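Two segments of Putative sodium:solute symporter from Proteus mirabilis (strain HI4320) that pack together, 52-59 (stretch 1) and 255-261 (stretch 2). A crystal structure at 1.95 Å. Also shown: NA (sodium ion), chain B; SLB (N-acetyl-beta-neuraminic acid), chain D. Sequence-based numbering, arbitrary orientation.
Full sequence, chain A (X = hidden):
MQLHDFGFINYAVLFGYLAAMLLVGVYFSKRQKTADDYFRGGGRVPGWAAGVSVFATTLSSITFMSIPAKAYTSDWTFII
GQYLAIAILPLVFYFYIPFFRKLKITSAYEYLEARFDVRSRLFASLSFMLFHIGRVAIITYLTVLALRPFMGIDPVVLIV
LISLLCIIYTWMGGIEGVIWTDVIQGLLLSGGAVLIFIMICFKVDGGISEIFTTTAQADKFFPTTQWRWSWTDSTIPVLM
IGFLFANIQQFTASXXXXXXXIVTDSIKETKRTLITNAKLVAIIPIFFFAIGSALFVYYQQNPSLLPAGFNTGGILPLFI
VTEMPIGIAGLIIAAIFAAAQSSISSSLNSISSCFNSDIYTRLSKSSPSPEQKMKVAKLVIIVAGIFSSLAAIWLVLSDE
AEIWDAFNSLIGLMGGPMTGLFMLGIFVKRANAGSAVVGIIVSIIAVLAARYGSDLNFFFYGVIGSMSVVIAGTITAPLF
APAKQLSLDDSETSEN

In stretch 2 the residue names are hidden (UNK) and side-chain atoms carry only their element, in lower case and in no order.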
# COMPACT_ATOMS: atom_id res chain seq x y z
N VAL A 52 4.51 9.49 -8.56
CA VAL A 52 3.93 10.01 -7.32
C VAL A 52 2.70 9.19 -6.85
O VAL A 52 2.39 9.02 -5.64
CB VAL A 52 3.54 11.53 -7.43
CG1 VAL A 52 3.02 12.00 -6.06
CG2 VAL A 52 4.79 12.37 -7.82
N SER A 53 1.94 8.75 -7.81
CA SER A 53 0.75 7.94 -7.54
C SER A 53 1.12 6.56 -6.94
O SER A 53 0.37 6.03 -6.10
CB SER A 53 -0.08 7.73 -8.83
OG SER A 53 -1.20 6.89 -8.56
N VAL A 54 2.27 6.02 -7.37
CA VAL A 54 2.76 4.71 -6.86
C VAL A 54 3.13 4.92 -5.39
O VAL A 54 2.74 4.15 -4.56
CB VAL A 54 4.04 4.20 -7.59
CG1 VAL A 54 4.70 3.08 -6.80
CG2 VAL A 54 3.77 3.73 -8.99
N PHE A 55 3.88 5.99 -5.08
CA PHE A 55 4.29 6.32 -3.69
C PHE A 55 3.05 6.51 -2.80
O PHE A 55 3.00 5.96 -1.70
CB PHE A 55 5.23 7.54 -3.67
CG PHE A 55 5.70 7.96 -2.29
CD1 PHE A 55 6.62 7.20 -1.61
CD2 PHE A 55 5.25 9.16 -1.70
CE1 PHE A 55 7.06 7.57 -0.36
CE2 PHE A 55 5.70 9.54 -0.45
CZ PHE A 55 6.61 8.75 0.22
N ALA A 56 2.05 7.24 -3.29
CA ALA A 56 0.84 7.57 -2.49
C ALA A 56 -0.08 6.35 -2.33
O ALA A 56 -0.72 6.21 -1.31
CB ALA A 56 0.08 8.74 -3.07
N THR A 57 -0.12 5.49 -3.32
CA THR A 57 -0.82 4.18 -3.28
C THR A 57 -0.19 3.32 -2.16
O THR A 57 -0.91 2.81 -1.35
CB THR A 57 -0.77 3.46 -4.67
OG1 THR A 57 -1.53 4.19 -5.64
CG2 THR A 57 -1.30 1.95 -4.65
N THR A 58 1.14 3.21 -2.08
CA THR A 58 1.76 2.28 -1.10
C THR A 58 1.78 2.83 0.32
O THR A 58 1.62 2.08 1.28
CB THR A 58 3.20 1.88 -1.50
OG1 THR A 58 3.99 3.07 -1.64
CG2 THR A 58 3.24 1.12 -2.81
N LEU A 59 1.93 4.15 0.44
CA LEU A 59 2.06 4.80 1.75
C LEU A 59 0.73 5.30 2.23
O LEU A 59 0.22 6.28 1.71
CB LEU A 59 3.00 6.00 1.68
CG LEU A 59 3.58 6.47 3.02
CD1 LEU A 59 4.84 7.31 2.83
CD2 LEU A 59 2.56 7.23 3.83
N UNK A 255 -1.64 -5.60 -8.01
CA UNK A 255 -2.28 -4.84 -9.05
C UNK A 255 -2.31 -3.33 -8.82
O UNK A 255 -2.30 -2.57 -9.79
c UNK A 255 -3.70 -5.37 -9.26
n UNK A 255 -4.76 -3.85 -12.57
c UNK A 255 -4.09 -4.63 -11.72
o UNK A 255 -3.10 -5.29 -12.07
c UNK A 255 -4.55 -4.57 -10.26
N UNK A 256 -2.39 -2.88 -7.55
CA UNK A 256 -2.47 -1.42 -7.28
C UNK A 256 -1.20 -0.66 -7.76
O UNK A 256 -1.31 0.46 -8.25
c UNK A 256 -1.82 -1.69 -4.81
o UNK A 256 -1.15 -2.77 -5.07
c UNK A 256 -2.82 -1.10 -5.81
o UNK A 256 -1.74 -1.05 -3.73
N UNK A 257 -0.03 -1.29 -7.67
CA UNK A 257 1.20 -0.72 -8.18
C UNK A 257 1.42 -1.03 -9.69
O UNK A 257 1.66 -0.13 -10.51
c UNK A 257 3.69 -0.79 -7.97
c UNK A 257 2.28 -0.40 -5.97
c UNK A 257 2.36 -1.13 -7.30
N UNK A 258 1.26 -2.29 -10.04
CA UNK A 258 1.53 -2.77 -11.38
C UNK A 258 0.70 -2.04 -12.40
O UNK A 258 1.15 -1.74 -13.50
c UNK A 258 1.47 -4.72 -12.96
c UNK A 258 2.31 -5.10 -10.72
c UNK A 258 1.30 -4.33 -11.52
N UNK A 259 -0.53 -1.73 -12.05
CA UNK A 259 -1.37 -0.86 -12.91
C UNK A 259 -0.73 0.46 -13.34
O UNK A 259 -0.96 0.94 -14.46
c UNK A 259 -3.90 -0.55 -13.06
n UNK A 259 -6.07 0.58 -12.92
c UNK A 259 -5.12 -0.15 -12.28
c UNK A 259 -2.68 -0.57 -12.18
o UNK A 259 -5.20 -0.48 -11.09
N UNK A 260 0.08 1.06 -12.47
CA UNK A 260 0.77 2.32 -12.83
C UNK A 260 1.85 2.13 -13.88
O UNK A 260 2.27 3.10 -14.47
n UNK A 260 -3.56 4.59 -8.56
c UNK A 260 0.42 3.92 -10.88
c UNK A 260 -0.45 3.18 -9.91
n UNK A 260 -1.47 4.07 -9.34
c UNK A 260 -2.71 3.70 -9.00
n UNK A 260 -3.09 2.44 -9.15
c UNK A 260 1.37 3.02 -11.62
N UNK A 261 2.32 0.90 -14.10
CA UNK A 261 3.33 0.65 -15.11
C UNK A 261 2.81 0.72 -16.55
O UNK A 261 3.60 0.84 -17.48
c UNK A 261 4.64 -0.95 -13.49
c UNK A 261 5.85 -1.47 -10.98
c UNK A 261 5.65 -0.13 -11.40
c UNK A 261 4.85 -2.25 -13.03
c UNK A 261 4.00 -0.73 -14.90
o UNK A 261 6.45 -1.84 -9.76
c UNK A 261 5.05 0.11 -12.66
c UNK A 261 5.48 -2.49 -11.81
NA NA B . -1.79 6.49 0.53
C1 SLB D . 1.65 1.47 4.07
C2 SLB D . 2.79 0.63 3.57
C3 SLB D . 3.15 -0.39 4.62
C4 SLB D . 4.45 -1.16 4.28
C5 SLB D . 5.54 -0.09 4.16
C6 SLB D . 5.14 0.93 3.07
C7 SLB D . 6.14 2.07 2.87
C8 SLB D . 5.68 3.04 1.81
C9 SLB D . 6.75 4.08 1.49
C10 SLB D . 7.92 -0.57 4.59
C11 SLB D . 9.20 -0.95 3.90
N5 SLB D . 6.83 -0.69 3.81
O1A SLB D . 1.93 2.57 4.67
O1B SLB D . 0.45 1.01 3.93
O2 SLB D . 2.44 -0.04 2.32
O4 SLB D . 4.81 -2.10 5.35
O6 SLB D . 3.89 1.54 3.40
O7 SLB D . 6.31 2.83 4.07
O8 SLB D . 5.32 2.34 0.63
O9 SLB D . 7.93 3.48 0.88
O10 SLB D . 7.88 -0.12 5.75

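Position 255 opens the helical part of stretch 2 with a side chain of three carbons, the third carrying one oxygen and one nitrogen. Such a primary amide after two methylenes is glutamine, Gln255. It lies out of reach of stretch 1, and both polar ends are satisfied elsewhere in the structure.

Position 256 has two carbons, the second bearing two oxygens: a short carboxylate, on a CA-to-CB bond that points toward stretch 1. One oxygen lies 3.2 Å from CG2 of Thr57, so a methyl rather than a hydroxyl meets it. This is Asp256, with chi1 in p.

At position 257 a single carbon carries two more and no heteroatom follows. Its branches lie against Val54 and the methyl of Thr58, and the beta-branched, wholly apolar shape makes it valine. Val257 CG2 sits 3.6 Å from Thr58 CG2, while Val257 CG1 is 4.2 Å from Val54 CG1. The helices come close here: the CA atoms of Val54 and Val257 are 5.8 Å apart, and both CA-to-CB bonds point sideways.

Position 258 repeats the same three-carbon fork, but its CA-to-CB bond points away and it touches nothing on stretch 1. It is Val258.

Position 259 again shows three carbons ending in one oxygen and one nitrogen. The amide is out of reach of stretch 1 and bonded elsewhere; the residue is Gln259.

Position 260 has three carbons, a nitrogen, then a carbon with two further nitrogens. The CA-to-CB bond points toward stretch 1, the end of the chain reaches Ser53 and Thr57, and a guanidinium can only be arginine. Arg260 NE donates to Ser53 OG at 2.9 Å with an angle of 163°, the serine lying at the edge of the group near its plane. Thr57 OG1 lies over one face, 3.6 Å from Arg260 NH2. Arg260 NH1 also makes a weak bond back to Asp256 O at 2.8 Å, and Arg260 CB packs 3.6 Å from Val54 CG2.

Position 261 carries one carbon, then a six-carbon ring bearing an oxygen. It makes no contact with stretch 1, and its hydroxyl is bonded elsewhere: Tyr261.

The rule is a small apolar center beside one long polar arm. Val54, Val257 and the methyls of the threonines fill the close approach, while Arg260 spans to Ser53. Thr57 turns its hydroxyl back to Ser53 O, 2.7 Å from Thr57 OG1, while its methyl CG2 lies against Asp256 OD2. Ala56 O, in the helix, and Leu59 O, just past its end, bind sodium at 2.1 and 2.3 Å from NA.

Stretch 2 255-261: QDVVQRY
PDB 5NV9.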